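Local coordinates for protein N-acetyltransferase (Staphylococcus aureus subsp. aureus, PDB 4LUA) that is a GNAT-family acetyltransferase that probably transfers an acetyl group from acetyl-CoA to an acceptor not yet identified, at residues E17-V22 with M39-I44; S23-E28 with F90-D95; A68-E73 with E101-I106; Y115-T120 with W159-L164. All coordinates share one frame; numbering follows the deposited sequence.

How the interactions relate
From the N terminus, helix 15-25 comes first, and interaction 1 closes a short loop by joining it to the start of helix 41-48. Interaction 2 opens just after, at the end of helix 15-25, and closes only at the end of strand 83-91, so it crosses interaction 1; F90 touches V22 and M39 where the two meet. Interaction 3 opens on strand 65-75, inside the loop of interaction 2, and closes on helix 96-112 beyond it, a second crossing. Interaction 4 follows in series, tying strand 117-123 to the C-terminal strand. It meets interaction 3 where L118 packs on L72 and I106, so the two sheets and helix 96-112 meet in apolar contact there.

Interaction 1 of 4, residues E17-V22 with M39-I44; sequences EYKRLV and MTDTLI
Y18, K19 and V22 meet M39, D41 and I44 where the first two helices of the GNAT fold, 15-25 and 41-48, come together after strand 6-9. Y18 has CG anti to its backbone N (chi1 -177°), and its ring extends between the second segment and the sheet, where T69 and Y88 also touch it. The branch methyl of I44 reaches the ring at CD2, with CG2 3.7 Å away. M39 comes in at the ring edge, near its plane: its side chain is bent twice, and the methyl CE lies 3.5 Å from Y18 OH.

K19, next in the chain, runs outward fully extended. Its first carbons cross the tip of I44 at about a right angle, CB being 3.7 Å from I44 CD1, and its ammonium group forms a salt bridge with D41, NZ to OD1 2.9 Å, using the syn lone pair of OD1. The apolar layer is thus bordered by a charged pair.

One turn after Y18, V22 directs CG2 across the root of M39, 3.7 Å from M39 CB, and the same methyl lies 4.2 Å from I44 CD1. V22 also touches F90 of strand 83-91. The turn that presents D41 and I44 is N-capped by T40, whose OG1 accepts from L43 N at 3.0 Å, with an N-H...O angle of 165°.

Interaction 2 of 4, residues S23-E28 with F90-D95; sequences STVNEE and FVTNND
F90 sets its ring against N26, E27 and E28, in the chain that leaves helix 15-25. E28 CG lies over one face, 4.0 Å from the ring centroid and displaced toward the rim, a CH-pi contact; E28 bends at chi2 (-90°), and its carboxylate plane stands nearly perpendicular to the ring. At the edge, N26 O lies in the ring plane, 3.5 Å from F90 CE1. V25 flanks the strand with its two methyls: CG1 is 3.7 Å from V91 O, while CG2 approaches T92 OG1.

Around the ring lies a hydrogen-bonded layer. The extended side chain of E27 accepts a hydrogen bond from N94, ND2 to OE2 3.2 Å; the donor meets the carboxylate from above its plane, the flat groups nearly perpendicular. A water bridges the two segments, donating to E27 O (2.8 Å) and N94 OD1 (2.8 Å) and accepting from V91 N (2.9 Å).

Further out, the E28 carboxylate bonds to T30 OG1 and N89 N, T92 OG1 bonds to I67 O, and D95 caps helix 96-112 through I98 N. The turn from strand 83-91 into helix 96-112 corresponds to the pyrophosphate-binding turn of GNAT enzymes and probably binds acetyl-CoA here.

Interaction 3 of 4, residues A68-E73 with E101-I106; sequences ATAALE and ELINFI
Helix packing on the central sheet of the GNAT fold brings L102 and I106 of helix 96-112 against A70 in the middle of strand 65-75. The short segments run nearly parallel, 24° apart, with their axes 9.4 Å from each other; the contact is buried, with no hydrogen bond across it, and its side-chain contacts are all apolar.

L102 and I106, one turn apart on the helix, both direct their side chains at the strand and place a methyl group beside the same small residue: A70 CB is 3.9 Å from L102 CD2 and 3.8 Å from I106 CD1. The L102 methyl settles over the peptide link before A70, 3.7 Å from T69 C, so it touches main chain as well as side chain. I106 reaches its target through an extended end, CD1 anti to CA (chi2 177°), while its branch methyl CG2 turns to the next residue on this face, 4.3 Å from L72 CD2. A68 and I103 complete the contact at longer range, I103 CD1 lying 4.4 Å from A70 CB.

The neighbouring strands widen the seat: L102 also touches C60 and N89, and I106 touches F58, whose ring meets F105 edge-to-face. T69 points away from the helix and packs on Y18, L21 and V22 of helix 15-25, with its hydroxyl bonded to F58 O. Strand 65-75 is therefore enclosed by helix 15-25 on one face and helix 96-112 on the other, the three-layer alpha-beta-alpha arrangement of GNAT acetyltransferases.

Interaction 4 of 4, residues Y115-T120 with W159-L164; sequences YESLLT and WLFYDL
L164 packs its methyl CD1 against Y115 CB (3.7 Å) and L118 CG (4.0 Å), an apolar centre at one end of the antiparallel ladder that pairs strand 117-123 with the C-terminal strand 153-163. In the GNAT fold this last strand is inserted between 117-123 and 139-150. L118 continues inward to L72, and L164 to A110 of helix 96-112, joining the ladder to the interior.

L118 shares its face with T120, L160 and Y162. T120 runs alongside L160, its CG2 3.8 Å from L160 CB, and the Y162 ring meets F138 edge-to-face. Across the sheet, L119 CD2 is pressed against F161 CB at 3.4 Å; the F161 ring, with CG between the backbone N and the carbonyl carbon (chi1 71°), leads off toward D139 and L141.

The backbones are joined by two hydrogen-bonded pairs, L118 with Y162 and T120 with L160, the shortest bond being Y162 N to L118 O at 2.8 Å. Beyond S117 the pairing fades into a weak bond from L164 N to E116 O. Y162 O takes two donors: L118 N, in the carbonyl plane at 3.3 Å, and S117 OG, 54° out of that plane, at 2.9 Å.

Interaction 1 of 4, residues E17-V22 with M39-I44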
loop_
_atom_site.group_PDB
_atom_site.type_symbol
_atom_site.label_atom_id
_atom_site.label_comp_id
_atom_site.label_asym_id
_atom_site.label_seq_id
_atom_site.Cartn_x
_atom_site.Cartn_y
_atom_site.Cartn_z
ATOM N N GLU A 17 13.402 11.230 -0.490
ATOM C CA GLU A 17 13.644 9.836 -0.162
ATOM C C GLU A 17 12.504 8.970 -0.705
ATOM O O GLU A 17 12.737 7.835 -1.222
ATOM C CB GLU A 17 13.816 9.695 1.361
ATOM C CG GLU A 17 15.122 10.341 1.927
ATOM C CD GLU A 17 15.147 11.884 1.988
ATOM O OE1 GLU A 17 14.075 12.547 2.094
ATOM O OE2 GLU A 17 16.276 12.445 1.958
ATOM N N TYR A 18 11.286 9.506 -0.622
ATOM C CA TYR A 18 10.135 8.713 -1.037
ATOM C C TYR A 18 10.330 8.502 -2.521
ATOM O O TYR A 18 10.170 7.379 -3.067
ATOM C CB TYR A 18 8.848 9.461 -0.719
ATOM C CG TYR A 18 7.593 8.668 -1.049
ATOM C CD1 TYR A 18 6.964 7.921 -0.084
ATOM C CD2 TYR A 18 7.054 8.720 -2.334
ATOM C CE1 TYR A 18 5.825 7.202 -0.406
ATOM C CE2 TYR A 18 5.918 8.030 -2.663
ATOM C CZ TYR A 18 5.303 7.267 -1.683
ATOM O OH TYR A 18 4.162 6.515 -1.999
ATOM N N LYS A 19 10.732 9.575 -3.195
ATOM C CA LYS A 19 10.707 9.488 -4.636
ATOM C C LYS A 19 11.827 8.540 -5.053
ATOM O O LYS A 19 11.651 7.746 -6.010
ATOM C CB LYS A 19 10.907 10.893 -5.247
ATOM C CG LYS A 19 10.907 10.906 -6.765
ATOM C CD LYS A 19 10.970 12.355 -7.298
ATOM C CE LYS A 19 11.423 12.321 -8.719
ATOM N NZ LYS A 19 11.551 13.689 -9.298
ATOM N N ARG A 20 12.913 8.508 -4.264
ATOM C CA ARG A 20 14.002 7.614 -4.627
ATOM C C ARG A 20 13.539 6.173 -4.441
ATOM O O ARG A 20 13.861 5.296 -5.270
ATOM C CB ARG A 20 15.214 7.889 -3.754
ATOM C CG ARG A 20 16.426 6.993 -3.981
ATOM C CD ARG A 20 17.537 7.404 -3.000
ATOM N NE ARG A 20 17.691 8.869 -2.942
ATOM C CZ ARG A 20 17.560 9.616 -1.835
ATOM N NH1 ARG A 20 17.286 9.041 -0.660
ATOM N NH2 ARG A 20 17.705 10.945 -1.900
ATOM N N LEU A 21 12.782 5.925 -3.376
ATOM C CA LEU A 21 12.395 4.522 -3.152
ATOM C C LEU A 21 11.452 4.041 -4.248
ATOM O O LEU A 21 11.612 2.927 -4.846
ATOM C CB LEU A 21 11.655 4.388 -1.817
ATOM C CG LEU A 21 10.980 3.030 -1.562
ATOM C CD1 LEU A 21 12.066 1.997 -1.218
ATOM C CD2 LEU A 21 9.947 3.203 -0.409
ATOM N N VAL A 22 10.403 4.831 -4.486
ATOM C CA VAL A 22 9.373 4.338 -5.400
ATOM C C VAL A 22 9.875 4.234 -6.832
ATOM O O VAL A 22 9.455 3.304 -7.558
ATOM C CB VAL A 22 8.014 5.083 -5.319
ATOM C CG1 VAL A 22 7.448 5.054 -3.829
ATOM C CG2 VAL A 22 8.150 6.509 -5.847
ATOM N N MET A 39 4.719 7.099 -10.124
ATOM C CA MET A 39 4.482 8.048 -9.058
ATOM C C MET A 39 5.034 9.399 -9.529
ATOM O O MET A 39 6.247 9.632 -9.535
ATOM C CB MET A 39 5.174 7.554 -7.783
ATOM C CG MET A 39 4.815 6.106 -7.420
ATOM S SD MET A 39 3.140 6.096 -6.812
ATOM C CE MET A 39 3.467 6.991 -5.352
ATOM N N THR A 40 4.137 10.285 -9.946
ATOM C CA THR A 40 4.550 11.570 -10.475
ATOM C C THR A 40 4.900 12.502 -9.319
ATOM O O THR A 40 4.472 12.254 -8.192
ATOM C CB THR A 40 3.423 12.198 -11.274
ATOM O OG1 THR A 40 2.439 12.732 -10.374
ATOM C CG2 THR A 40 2.795 11.158 -12.162
ATOM N N ASP A 41 5.668 13.567 -9.588
ATOM C CA ASP A 41 6.035 14.522 -8.541
ATOM C C ASP A 41 4.793 15.127 -7.890
ATOM O O ASP A 41 4.743 15.340 -6.666
ATOM C CB ASP A 41 6.860 15.700 -9.101
ATOM C CG ASP A 41 8.307 15.344 -9.407
ATOM O OD1 ASP A 41 8.748 14.198 -9.177
ATOM O OD2 ASP A 41 9.025 16.249 -9.887
ATOM N N THR A 42 3.792 15.440 -8.711
ATOM C CA THR A 42 2.577 16.048 -8.178
ATOM C C THR A 42 1.873 15.077 -7.233
ATOM O O THR A 42 1.457 15.458 -6.133
ATOM C CB THR A 42 1.628 16.472 -9.289
ATOM O OG1 THR A 42 2.272 17.486 -10.067
ATOM C CG2 THR A 42 0.352 17.050 -8.701
ATOM N N LEU A 43 1.763 13.827 -7.661
ATOM C CA LEU A 43 1.151 12.781 -6.839
ATOM C C LEU A 43 1.868 12.603 -5.499
ATOM O O LEU A 43 1.216 12.561 -4.427
ATOM C CB LEU A 43 1.132 11.457 -7.603
ATOM C CG LEU A 43 0.411 10.308 -6.880
ATOM C CD1 LEU A 43 -1.025 10.636 -6.411
ATOM C CD2 LEU A 43 0.429 9.047 -7.727
ATOM N N ILE A 44 3.193 12.469 -5.561
ATOM C CA ILE A 44 3.999 12.303 -4.364
ATOM C C ILE A 44 3.731 13.480 -3.416
ATOM O O ILE A 44 3.423 13.292 -2.231
ATOM C CB ILE A 44 5.514 12.137 -4.712
ATOM C CG1 ILE A 44 5.752 10.860 -5.551
ATOM C CG2 ILE A 44 6.408 12.140 -3.436
ATOM C CD1 ILE A 44 7.256 10.565 -5.814
#

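Interaction 2 of 4, residues S23-E28 with F90-D95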
loop_
_atom_site.group_PDB
_atom_site.type_symbol
_atom_site.label_atom_id
_atom_site.label_comp_id
_atom_site.label_asym_id
_atom_site.label_seq_id
_atom_site.Cartn_x
_atom_site.Cartn_y
_atom_site.Cartn_z
ATOM N N SER A 23 10.774 5.123 -7.241
ATOM C CA SER A 23 11.324 4.994 -8.578
ATOM C C SER A 23 12.298 3.816 -8.647
ATOM O O SER A 23 12.427 3.202 -9.701
ATOM C CB SER A 23 11.969 6.295 -9.054
ATOM O OG SER A 23 13.001 6.700 -8.181
ATOM N N THR A 24 12.943 3.461 -7.530
ATOM C CA THR A 24 13.936 2.382 -7.587
ATOM C C THR A 24 13.259 1.000 -7.504
ATOM O O THR A 24 13.551 0.061 -8.251
ATOM C CB THR A 24 14.981 2.533 -6.480
ATOM O OG1 THR A 24 15.717 3.749 -6.705
ATOM C CG2 THR A 24 15.946 1.368 -6.529
ATOM N N VAL A 25 12.298 0.902 -6.607
ATOM C CA VAL A 25 11.520 -0.328 -6.481
ATOM C C VAL A 25 10.645 -0.601 -7.750
ATOM O O VAL A 25 10.604 -1.738 -8.278
ATOM C CB VAL A 25 10.714 -0.238 -5.215
ATOM C CG1 VAL A 25 9.730 -1.420 -5.114
ATOM C CG2 VAL A 25 11.708 -0.238 -4.079
ATOM N N ASN A 26 9.952 0.432 -8.202
ATOM C CA ASN A 26 9.197 0.470 -9.445
ATOM C C ASN A 26 7.893 -0.360 -9.359
ATOM O O ASN A 26 6.801 0.138 -9.668
ATOM C CB ASN A 26 10.058 -0.011 -10.615
ATOM C CG ASN A 26 9.419 0.275 -11.946
ATOM O OD1 ASN A 26 9.534 1.390 -12.458
ATOM N ND2 ASN A 26 8.720 -0.729 -12.512
ATOM N N GLU A 27 8.018 -1.605 -8.924
ATOM C CA GLU A 27 6.881 -2.524 -8.849
ATOM C C GLU A 27 6.105 -2.305 -7.537
ATOM O O GLU A 27 6.648 -2.420 -6.411
ATOM C CB GLU A 27 7.397 -3.965 -8.883
ATOM C CG GLU A 27 6.333 -5.032 -8.802
ATOM C CD GLU A 27 6.891 -6.467 -8.808
ATOM O OE1 GLU A 27 8.056 -6.664 -9.232
ATOM O OE2 GLU A 27 6.129 -7.359 -8.383
ATOM N N GLU A 28 4.820 -2.015 -7.673
ATOM C CA GLU A 28 3.936 -1.908 -6.496
ATOM C C GLU A 28 3.504 -3.316 -6.079
ATOM O O GLU A 28 3.215 -4.151 -6.933
ATOM C CB GLU A 28 2.707 -1.071 -6.886
ATOM C CG GLU A 28 2.011 -0.322 -5.749
ATOM C CD GLU A 28 0.920 -1.120 -5.068
ATOM O OE1 GLU A 28 0.624 -2.228 -5.482
ATOM O OE2 GLU A 28 0.357 -0.576 -4.073
ATOM N N PHE A 90 5.115 0.058 -1.855
ATOM C CA PHE A 90 6.354 -0.339 -2.542
ATOM C C PHE A 90 7.310 -0.859 -1.507
ATOM O O PHE A 90 7.579 -0.175 -0.505
ATOM C CB PHE A 90 6.976 0.908 -3.238
ATOM C CG PHE A 90 6.118 1.454 -4.346
ATOM C CD1 PHE A 90 6.274 1.034 -5.653
ATOM C CD2 PHE A 90 5.158 2.417 -4.051
ATOM C CE1 PHE A 90 5.458 1.540 -6.699
ATOM C CE2 PHE A 90 4.344 2.933 -5.078
ATOM C CZ PHE A 90 4.495 2.510 -6.392
ATOM N N VAL A 91 7.823 -2.076 -1.725
ATOM C CA VAL A 91 8.644 -2.733 -0.702
ATOM C C VAL A 91 9.921 -3.225 -1.375
ATOM O O VAL A 91 9.831 -3.945 -2.371
ATOM C CB VAL A 91 7.929 -3.984 -0.187
ATOM C CG1 VAL A 91 8.736 -4.591 0.963
ATOM C CG2 VAL A 91 6.503 -3.682 0.172
ATOM N N THR A 92 11.103 -2.838 -0.869
ATOM C CA THR A 92 12.361 -3.327 -1.434
ATOM C C THR A 92 12.338 -4.857 -1.465
ATOM O O THR A 92 12.002 -5.487 -0.479
ATOM C CB THR A 92 13.552 -2.786 -0.640
ATOM O OG1 THR A 92 13.543 -1.356 -0.759
ATOM C CG2 THR A 92 14.869 -3.320 -1.275
ATOM N N ASN A 93 12.685 -5.417 -2.636
ATOM C CA ASN A 93 12.727 -6.882 -2.850
ATOM C C ASN A 93 11.378 -7.583 -2.621
ATOM O O ASN A 93 11.360 -8.816 -2.470
ATOM C CB ASN A 93 13.750 -7.553 -1.910
ATOM C CG ASN A 93 15.181 -7.020 -2.069
ATOM O OD1 ASN A 93 15.601 -6.691 -3.168
ATOM N ND2 ASN A 93 15.934 -6.950 -0.952
ATOM N N ASN A 94 10.260 -6.850 -2.599
ATOM C CA ASN A 94 8.950 -7.433 -2.217
ATOM C C ASN A 94 9.024 -8.281 -0.966
ATOM O O ASN A 94 8.366 -9.358 -0.836
ATOM C CB ASN A 94 8.341 -8.289 -3.335
ATOM C CG ASN A 94 7.469 -7.480 -4.295
ATOM O OD1 ASN A 94 7.025 -6.374 -3.978
ATOM N ND2 ASN A 94 7.135 -8.084 -5.432
ATOM N N ASP A 95 9.861 -7.845 -0.023
ATOM C CA ASP A 95 10.100 -8.615 1.161
ATOM C C ASP A 95 8.847 -8.723 2.018
ATOM O O ASP A 95 8.314 -7.716 2.547
ATOM C CB ASP A 95 11.244 -7.948 1.953
ATOM C CG ASP A 95 11.701 -8.776 3.148
ATOM O OD1 ASP A 95 10.889 -9.144 4.016
ATOM O OD2 ASP A 95 12.918 -9.057 3.283
HETATM O O HOH W 1 6.668 -3.576 -3.898
#

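Interaction 3 of 4, residues A68-E73 with E101-I106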
loop_
_atom_site.group_PDB
_atom_site.type_symbol
_atom_site.label_atom_id
_atom_site.label_comp_id
_atom_site.label_asym_id
_atom_site.label_seq_id
_atom_site.Cartn_x
_atom_site.Cartn_y
_atom_site.Cartn_z
ATOM N N ALA A 68 10.634 0.625 2.579
ATOM C CA ALA A 68 9.277 0.228 2.203
ATOM C C ALA A 68 8.316 1.335 2.559
ATOM O O ALA A 68 8.593 2.160 3.457
ATOM C CB ALA A 68 8.825 -1.089 2.930
ATOM N N THR A 69 7.180 1.358 1.854
ATOM C CA THR A 69 6.153 2.353 2.176
ATOM C C THR A 69 4.773 1.808 1.845
ATOM O O THR A 69 4.649 0.917 0.989
ATOM C CB THR A 69 6.379 3.668 1.360
ATOM O OG1 THR A 69 5.464 4.691 1.807
ATOM C CG2 THR A 69 6.296 3.517 -0.193
ATOM N N ALA A 70 3.755 2.353 2.547
ATOM C CA ALA A 70 2.364 2.192 2.079
ATOM C C ALA A 70 1.600 3.393 2.605
ATOM O O ALA A 70 2.033 4.015 3.575
ATOM C CB ALA A 70 1.771 0.839 2.583
ATOM N N ALA A 71 0.477 3.701 1.946
ATOM C CA ALA A 71 -0.370 4.838 2.310
ATOM C C ALA A 71 -1.800 4.318 2.634
ATOM O O ALA A 71 -2.282 3.305 2.103
ATOM C CB ALA A 71 -0.380 5.802 1.153
ATOM N N LEU A 72 -2.440 5.022 3.559
ATOM C CA LEU A 72 -3.793 4.720 3.921
ATOM C C LEU A 72 -4.557 5.968 3.482
ATOM O O LEU A 72 -4.391 7.064 4.048
ATOM C CB LEU A 72 -3.829 4.495 5.445
ATOM C CG LEU A 72 -5.156 4.144 6.054
ATOM C CD1 LEU A 72 -5.751 2.902 5.358
ATOM C CD2 LEU A 72 -5.005 3.929 7.584
ATOM N N GLU A 73 -5.433 5.780 2.496
ATOM C CA GLU A 73 -6.170 6.909 1.913
ATOM C C GLU A 73 -7.618 6.785 2.359
ATOM O O GLU A 73 -8.243 5.730 2.194
ATOM C CB GLU A 73 -6.048 6.900 0.367
ATOM C CG GLU A 73 -6.901 8.022 -0.284
ATOM C CD GLU A 73 -6.831 8.053 -1.811
ATOM O OE1 GLU A 73 -7.379 9.003 -2.417
ATOM O OE2 GLU A 73 -6.254 7.121 -2.416
ATOM N N GLU A 101 5.110 -6.765 8.567
ATOM C CA GLU A 101 5.223 -5.849 9.728
ATOM C C GLU A 101 4.512 -4.528 9.399
ATOM O O GLU A 101 3.738 -3.969 10.216
ATOM C CB GLU A 101 6.677 -5.603 10.107
ATOM C CG GLU A 101 7.253 -6.642 11.035
ATOM C CD GLU A 101 8.719 -6.344 11.372
ATOM O OE1 GLU A 101 9.088 -5.141 11.422
ATOM O OE2 GLU A 101 9.497 -7.315 11.563
ATOM N N LEU A 102 4.679 -4.048 8.157
ATOM C CA LEU A 102 4.046 -2.792 7.746
ATOM C C LEU A 102 2.501 -2.873 7.711
ATOM O O LEU A 102 1.791 -2.011 8.273
ATOM C CB LEU A 102 4.604 -2.351 6.362
ATOM C CG LEU A 102 3.987 -1.069 5.813
ATOM C CD1 LEU A 102 4.148 0.173 6.752
ATOM C CD2 LEU A 102 4.691 -0.782 4.500
ATOM N N ILE A 103 1.934 -3.908 7.068
ATOM C CA ILE A 103 0.480 -3.996 6.951
ATOM C C ILE A 103 -0.115 -4.337 8.334
ATOM O O ILE A 103 -1.194 -3.838 8.679
ATOM C CB ILE A 103 0.103 -5.004 5.851
ATOM C CG1 ILE A 103 0.721 -4.603 4.506
ATOM C CG2 ILE A 103 -1.409 -5.111 5.784
ATOM C CD1 ILE A 103 0.353 -3.119 4.037
ATOM N N ASN A 104 0.565 -5.152 9.164
ATOM C CA ASN A 104 0.039 -5.370 10.536
ATOM C C ASN A 104 -0.004 -4.050 11.332
ATOM O O ASN A 104 -0.955 -3.781 12.111
ATOM C CB ASN A 104 0.841 -6.413 11.315
ATOM C CG ASN A 104 0.296 -7.809 11.126
ATOM O OD1 ASN A 104 -0.918 -8.013 11.143
ATOM N ND2 ASN A 104 1.196 -8.797 10.984
ATOM N N PHE A 105 1.042 -3.223 11.130
ATOM C CA PHE A 105 0.987 -1.906 11.734
ATOM C C PHE A 105 -0.201 -1.098 11.233
ATOM O O PHE A 105 -0.882 -0.467 12.067
ATOM C CB PHE A 105 2.334 -1.147 11.526
ATOM C CG PHE A 105 2.176 0.339 11.623
ATOM C CD1 PHE A 105 2.244 0.989 12.826
ATOM C CD2 PHE A 105 1.864 1.046 10.466
ATOM C CE1 PHE A 105 2.048 2.387 12.922
ATOM C CE2 PHE A 105 1.577 2.361 10.533
ATOM C CZ PHE A 105 1.657 3.058 11.776
ATOM N N ILE A 106 -0.441 -1.095 9.915
ATOM C CA ILE A 106 -1.586 -0.351 9.378
ATOM C C ILE A 106 -2.923 -0.836 9.978
ATOM O O ILE A 106 -3.781 0.001 10.340
ATOM C CB ILE A 106 -1.578 -0.340 7.834
ATOM C CG1 ILE A 106 -0.395 0.488 7.394
ATOM C CG2 ILE A 106 -2.922 0.204 7.316
ATOM C CD1 ILE A 106 -0.209 0.546 5.863
#

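Interaction 4 of 4, residues Y115-T120 with W159-L164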
loop_
_atom_site.group_PDB
_atom_site.type_symbol
_atom_site.label_atom_id
_atom_site.label_comp_id
_atom_site.label_asym_id
_atom_site.label_seq_id
_atom_site.Cartn_x
_atom_site.Cartn_y
_atom_site.Cartn_z
ATOM N N TYR A 115 -11.266 3.555 12.556
ATOM C CA TYR A 115 -11.665 3.239 11.189
ATOM C C TYR A 115 -12.581 2.029 11.207
ATOM O O TYR A 115 -12.477 1.181 12.103
ATOM C CB TYR A 115 -10.430 2.850 10.378
ATOM C CG TYR A 115 -9.462 3.965 9.963
ATOM C CD1 TYR A 115 -8.868 4.794 10.886
ATOM C CD2 TYR A 115 -9.102 4.111 8.639
ATOM C CE1 TYR A 115 -7.969 5.791 10.482
ATOM C CE2 TYR A 115 -8.224 5.115 8.237
ATOM C CZ TYR A 115 -7.667 5.947 9.169
ATOM O OH TYR A 115 -6.776 6.931 8.741
ATOM N N GLU A 116 -13.482 1.927 10.218
ATOM C CA GLU A 116 -14.457 0.841 10.197
ATOM C C GLU A 116 -13.951 -0.338 9.376
ATOM O O GLU A 116 -14.237 -1.511 9.678
ATOM C CB GLU A 116 -15.771 1.278 9.548
ATOM C CG GLU A 116 -16.485 2.471 10.139
ATOM C CD GLU A 116 -17.819 2.713 9.422
ATOM O OE1 GLU A 116 -17.909 2.403 8.201
ATOM O OE2 GLU A 116 -18.769 3.191 10.085
ATOM N N SER A 117 -13.186 -0.055 8.329
ATOM C CA SER A 117 -12.674 -1.163 7.546
ATOM C C SER A 117 -11.458 -0.714 6.781
ATOM O O SER A 117 -11.170 0.513 6.708
ATOM C CB SER A 117 -13.694 -1.716 6.532
ATOM O OG SER A 117 -13.197 -2.982 6.002
ATOM N N LEU A 118 -10.712 -1.699 6.293
ATOM C CA LEU A 118 -9.543 -1.390 5.499
ATOM C C LEU A 118 -9.770 -2.184 4.244
ATOM O O LEU A 118 -10.076 -3.401 4.329
ATOM C CB LEU A 118 -8.249 -1.973 6.089
ATOM C CG LEU A 118 -7.519 -1.305 7.194
ATOM C CD1 LEU A 118 -6.421 -2.271 7.622
ATOM C CD2 LEU A 118 -6.954 -0.057 6.565
ATOM N N LEU A 119 -9.621 -1.549 3.062
ATOM C CA LEU A 119 -9.741 -2.302 1.790
ATOM C C LEU A 119 -8.424 -2.305 1.042
ATOM O O LEU A 119 -7.591 -1.413 1.240
ATOM C CB LEU A 119 -10.765 -1.614 0.908
ATOM C CG LEU A 119 -12.178 -1.535 1.429
ATOM C CD1 LEU A 119 -13.001 -0.724 0.409
ATOM C CD2 LEU A 119 -12.700 -2.909 1.543
ATOM N N THR A 120 -8.161 -3.345 0.278
ATOM C CA THR A 120 -6.989 -3.339 -0.583
ATOM C C THR A 120 -7.407 -3.972 -1.912
ATOM O O THR A 120 -8.313 -4.826 -1.983
ATOM C CB THR A 120 -5.803 -4.161 0.091
ATOM O OG1 THR A 120 -4.571 -3.847 -0.576
ATOM C CG2 THR A 120 -6.044 -5.698 0.079
ATOM N N TRP A 159 -10.777 -7.417 -4.800
ATOM C CA TRP A 159 -10.845 -6.499 -3.685
ATOM C C TRP A 159 -10.945 -7.354 -2.428
ATOM O O TRP A 159 -11.694 -8.318 -2.379
ATOM C CB TRP A 159 -12.160 -5.678 -3.792
ATOM C CG TRP A 159 -12.007 -4.568 -4.773
ATOM C CD1 TRP A 159 -12.380 -4.556 -6.121
ATOM C CD2 TRP A 159 -11.395 -3.300 -4.497
ATOM N NE1 TRP A 159 -12.044 -3.321 -6.662
ATOM C CE2 TRP A 159 -11.432 -2.547 -5.705
ATOM C CE3 TRP A 159 -10.825 -2.733 -3.346
ATOM C CZ2 TRP A 159 -10.918 -1.226 -5.776
ATOM C CZ3 TRP A 159 -10.330 -1.426 -3.416
ATOM C CH2 TRP A 159 -10.379 -0.703 -4.643
ATOM N N LEU A 160 -10.156 -7.003 -1.396
ATOM C CA LEU A 160 -10.206 -7.696 -0.113
ATOM C C LEU A 160 -10.469 -6.666 0.965
ATOM O O LEU A 160 -10.149 -5.492 0.788
ATOM C CB LEU A 160 -8.814 -8.333 0.170
ATOM C CG LEU A 160 -8.526 -9.646 -0.619
ATOM C CD1 LEU A 160 -8.205 -9.344 -2.091
ATOM C CD2 LEU A 160 -7.277 -10.383 0.028
ATOM N N PHE A 161 -10.969 -7.124 2.100
ATOM C CA PHE A 161 -11.226 -6.205 3.199
ATOM C C PHE A 161 -10.773 -6.826 4.505
ATOM O O PHE A 161 -10.735 -8.065 4.660
ATOM C CB PHE A 161 -12.729 -5.857 3.295
ATOM C CG PHE A 161 -13.586 -6.998 3.786
ATOM C CD1 PHE A 161 -13.813 -7.214 5.150
ATOM C CD2 PHE A 161 -14.149 -7.870 2.855
ATOM C CE1 PHE A 161 -14.614 -8.307 5.594
ATOM C CE2 PHE A 161 -14.962 -8.958 3.283
ATOM C CZ PHE A 161 -15.188 -9.165 4.645
ATOM N N TYR A 162 -10.523 -5.951 5.499
ATOM C CA TYR A 162 -10.282 -6.419 6.865
ATOM C C TYR A 162 -11.334 -5.770 7.739
ATOM O O TYR A 162 -11.482 -4.524 7.760
ATOM C CB TYR A 162 -8.856 -5.977 7.316
ATOM C CG TYR A 162 -8.476 -6.537 8.660
ATOM C CD1 TYR A 162 -8.948 -5.973 9.815
ATOM C CD2 TYR A 162 -7.585 -7.616 8.746
ATOM C CE1 TYR A 162 -8.611 -6.507 11.049
ATOM C CE2 TYR A 162 -7.239 -8.155 9.975
ATOM C CZ TYR A 162 -7.760 -7.593 11.114
ATOM O OH TYR A 162 -7.449 -8.087 12.388
ATOM N N ASP A 163 -11.988 -6.638 8.506
ATOM C CA ASP A 163 -13.105 -6.292 9.360
ATOM C C ASP A 163 -12.582 -5.685 10.634
ATOM O O ASP A 163 -12.165 -6.444 11.538
ATOM C CB ASP A 163 -13.915 -7.559 9.670
ATOM C CG ASP A 163 -15.111 -7.282 10.545
ATOM O OD1 ASP A 163 -15.925 -8.219 10.699
ATOM O OD2 ASP A 163 -15.251 -6.151 11.081
ATOM N N LEU A 164 -12.673 -4.352 10.783
ATOM C CA LEU A 164 -12.161 -3.694 12.013
ATOM C C LEU A 164 -13.174 -3.528 13.093
ATOM O O LEU A 164 -12.824 -3.101 14.200
ATOM C CB LEU A 164 -11.582 -2.310 11.711
ATOM C CG LEU A 164 -10.297 -2.260 10.902
ATOM C CD1 LEU A 164 -10.053 -0.854 10.320
ATOM C CD2 LEU A 164 -9.122 -2.700 11.801
#